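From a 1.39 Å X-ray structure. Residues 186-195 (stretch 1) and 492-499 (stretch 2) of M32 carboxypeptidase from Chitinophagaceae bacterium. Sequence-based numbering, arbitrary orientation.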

# COMPACT_ATOMS: atom_id res chain seq x y z
N PRO A 186 0.50 -22.48 -12.17
CA PRO A 186 0.77 -23.88 -11.80
C PRO A 186 0.73 -24.11 -10.31
O PRO A 186 0.26 -25.16 -9.85
CB PRO A 186 2.18 -24.13 -12.37
CG PRO A 186 2.38 -23.09 -13.41
CD PRO A 186 1.60 -21.89 -12.94
N LEU A 187 1.21 -23.13 -9.53
CA LEU A 187 1.14 -23.26 -8.08
C LEU A 187 -0.30 -23.36 -7.60
O LEU A 187 -0.62 -24.17 -6.72
CB LEU A 187 1.90 -22.10 -7.44
CG LEU A 187 1.89 -22.01 -5.92
CD1 LEU A 187 2.23 -23.35 -5.35
CD2 LEU A 187 2.87 -20.96 -5.43
N LEU A 188 -1.21 -22.57 -8.20
CA LEU A 188 -2.62 -22.66 -7.84
C LEU A 188 -3.21 -24.01 -8.22
O LEU A 188 -4.03 -24.57 -7.48
CB LEU A 188 -3.41 -21.51 -8.49
CG LEU A 188 -3.20 -20.17 -7.81
CD1 LEU A 188 -3.86 -19.03 -8.57
CD2 LEU A 188 -3.76 -20.23 -6.40
N ASP A 189 -2.80 -24.57 -9.37
CA ASP A 189 -3.26 -25.90 -9.74
C ASP A 189 -2.81 -26.92 -8.71
O ASP A 189 -3.56 -27.84 -8.35
CB ASP A 189 -2.72 -26.30 -11.11
CG ASP A 189 -3.30 -25.48 -12.24
OD1 ASP A 189 -4.28 -24.75 -12.02
OD2 ASP A 189 -2.76 -25.59 -13.37
N ASP A 190 -1.57 -26.78 -8.22
CA ASP A 190 -1.07 -27.72 -7.22
C ASP A 190 -1.85 -27.58 -5.92
O ASP A 190 -2.21 -28.59 -5.29
CB ASP A 190 0.42 -27.50 -6.94
CG ASP A 190 1.27 -27.56 -8.19
OD1 ASP A 190 0.92 -28.27 -9.16
OD2 ASP A 190 2.33 -26.88 -8.19
N ILE A 191 -2.13 -26.34 -5.51
CA ILE A 191 -2.82 -26.10 -4.24
C ILE A 191 -4.23 -26.65 -4.30
O ILE A 191 -4.73 -27.22 -3.31
CB ILE A 191 -2.78 -24.60 -3.88
CG1 ILE A 191 -1.37 -24.15 -3.50
CG2 ILE A 191 -3.75 -24.30 -2.73
CD1 ILE A 191 -1.23 -22.63 -3.32
N ALA A 192 -4.90 -26.52 -5.45
CA ALA A 192 -6.28 -26.99 -5.56
C ALA A 192 -6.42 -28.50 -5.40
O ALA A 192 -7.51 -28.97 -5.04
CB ALA A 192 -6.90 -26.51 -6.88
N LYS A 193 -5.37 -29.28 -5.66
CA LYS A 193 -5.43 -30.72 -5.44
C LYS A 193 -5.17 -31.12 -3.99
O LYS A 193 -5.39 -32.28 -3.63
CB LYS A 193 -4.46 -31.45 -6.37
CG LYS A 193 -4.91 -31.51 -7.81
CD LYS A 193 -3.74 -31.58 -8.78
CE LYS A 193 -3.80 -32.83 -9.64
NZ LYS A 193 -3.23 -34.00 -8.93
N GLN A 194 -4.74 -30.19 -3.14
CA GLN A 194 -4.44 -30.54 -1.76
C GLN A 194 -5.71 -30.89 -0.99
O GLN A 194 -6.81 -30.43 -1.32
CB GLN A 194 -3.71 -29.37 -1.08
CG GLN A 194 -2.35 -29.08 -1.69
CD GLN A 194 -1.72 -27.82 -1.14
OE1 GLN A 194 -2.38 -27.01 -0.49
NE2 GLN A 194 -0.43 -27.64 -1.41
N THR A 195 -5.55 -31.72 0.03
CA THR A 195 -6.69 -32.07 0.88
C THR A 195 -7.10 -30.86 1.71
O THR A 195 -6.24 -30.15 2.25
CB THR A 195 -6.33 -33.22 1.81
OG1 THR A 195 -5.43 -34.12 1.14
CG2 THR A 195 -7.57 -33.98 2.21
N TYR A 492 9.71 -17.98 -1.94
CA TYR A 492 9.06 -17.87 -0.64
C TYR A 492 7.70 -18.57 -0.65
O TYR A 492 7.36 -19.34 0.27
CB TYR A 492 8.92 -16.38 -0.32
CG TYR A 492 7.72 -16.01 0.54
CD1 TYR A 492 7.74 -16.25 1.91
CD2 TYR A 492 6.60 -15.39 -0.01
CE1 TYR A 492 6.66 -15.92 2.70
CE2 TYR A 492 5.51 -15.05 0.79
CZ TYR A 492 5.55 -15.33 2.14
OH TYR A 492 4.49 -14.99 2.93
N ALA A 493 6.93 -18.36 -1.72
CA ALA A 493 5.58 -18.92 -1.81
C ALA A 493 5.61 -20.42 -2.03
O ALA A 493 4.85 -21.17 -1.40
CB ALA A 493 4.83 -18.23 -2.95
N ALA A 494 6.44 -20.88 -2.97
CA ALA A 494 6.60 -22.31 -3.19
C ALA A 494 7.10 -23.01 -1.93
O ALA A 494 6.61 -24.09 -1.58
CB ALA A 494 7.56 -22.56 -4.36
N GLY A 495 8.06 -22.40 -1.22
CA GLY A 495 8.56 -23.03 -0.01
C GLY A 495 7.48 -23.21 1.04
O GLY A 495 7.47 -24.20 1.77
N LYS A 496 6.54 -22.26 1.11
CA LYS A 496 5.47 -22.40 2.08
C LYS A 496 4.34 -23.31 1.60
O LYS A 496 3.77 -24.04 2.41
CB LYS A 496 4.93 -21.01 2.48
CG LYS A 496 3.61 -21.05 3.20
CD LYS A 496 3.45 -19.83 4.08
CE LYS A 496 3.45 -18.56 3.25
NZ LYS A 496 3.02 -17.41 4.09
N PHE A 497 4.03 -23.31 0.30
CA PHE A 497 2.81 -23.97 -0.18
C PHE A 497 3.01 -25.32 -0.86
O PHE A 497 2.02 -26.04 -1.05
CB PHE A 497 2.05 -23.02 -1.12
CG PHE A 497 1.47 -21.83 -0.42
CD1 PHE A 497 0.41 -21.99 0.46
CD2 PHE A 497 2.01 -20.56 -0.60
CE1 PHE A 497 -0.12 -20.90 1.12
CE2 PHE A 497 1.48 -19.47 0.05
CZ PHE A 497 0.41 -19.64 0.92
N LEU A 498 4.24 -25.70 -1.24
CA LEU A 498 4.43 -26.83 -2.15
C LEU A 498 5.14 -28.05 -1.60
O LEU A 498 5.10 -29.10 -2.24
CB LEU A 498 5.21 -26.38 -3.40
CG LEU A 498 4.33 -25.88 -4.53
CD1 LEU A 498 5.09 -25.97 -5.84
CD2 LEU A 498 3.03 -26.67 -4.60
N ARG A 499 5.82 -27.95 -0.47
CA ARG A 499 6.55 -29.09 0.07
C ARG A 499 6.09 -29.41 1.48
O ARG A 499 6.90 -29.71 2.37
CB ARG A 499 8.06 -28.89 -0.02
CG ARG A 499 8.51 -27.44 0.15
CD ARG A 499 10.02 -27.33 0.40
NE ARG A 499 10.32 -26.15 1.22
CZ ARG A 499 10.27 -26.15 2.55
NH1 ARG A 499 10.55 -25.04 3.23
NH2 ARG A 499 9.95 -27.26 3.21

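The two stretches run side by side as nearly parallel helices, their axes inclined by 10° and approaching to 11.4 Å. The touching residues are at least 303 positions apart in sequence. The contact between them is modest, burying 296 Å² in total, and is largely apolar. Three residues dominate it: Leu-187 from the first stretch, and Leu-498 and Phe-497 from the second.

Leu-187 is buried and covers the most surface. Its CA-to-CB bond points sideways, but the t rotamer at chi1, with chi2 near +60°, carries both methyl groups closer to the second helix. CD2 of Leu-187 lies 4.2 Å from CB of Ala-493, and CD1 of Leu-187 lies 4.2 Å from CB of Phe-497, so the forked end of the leucine spans one turn of the opposing helix. The methyl CB of Ala-493 offers a small apolar surface to CD2 of Leu-187. CD1 of Leu-187 also packs tightly against Leu-498, 3.4 Å from CG of Leu-498.

The backbone N of Leu-498 bonds to O of Ala-494 at 2.9 Å. Like Leu-187, Leu-498 starts sideways and bends inward. CD2 of Leu-498 lies 3.6 Å from CB of Asp-190, with OD2 of Asp-190 almost as near to CD2 of Leu-498, at 3.7 Å. Asp-190 can contribute to an apolar contact while remaining partly exposed, as suits a charged residue. Leu-498 itself is exposed in the assembly, although a substantial part of its surface is covered by the first stretch.

Phe-497 directs its CA-to-CB bond toward the first helix, but its m rotamer leads the ring away. CB of Phe-497 therefore provides the nearest side-chain contacts: besides CD1 of Leu-187, CB of Phe-497 meets CD1 of Ile-191 at 4.0 Å. Ile-191 lies one turn beyond Leu-187, and its extended m,t side chain brings CD1 to this position, oblique to the phenylalanine ring. The aromatic residue is buried, in keeping with its bulk and apolar character.

A single hydrogen bond joins the stretches. Beyond the first helix, Gln-194 points toward its partner and extends its side chain so that NE2 of Gln-194 donates to the carbonyl O of Phe-497 at 2.9 Å, with an N-H...O angle of 137°. The long, polar side chain suits the exposed setting of Gln-194, adding one directional link to the hydrocarbon packing.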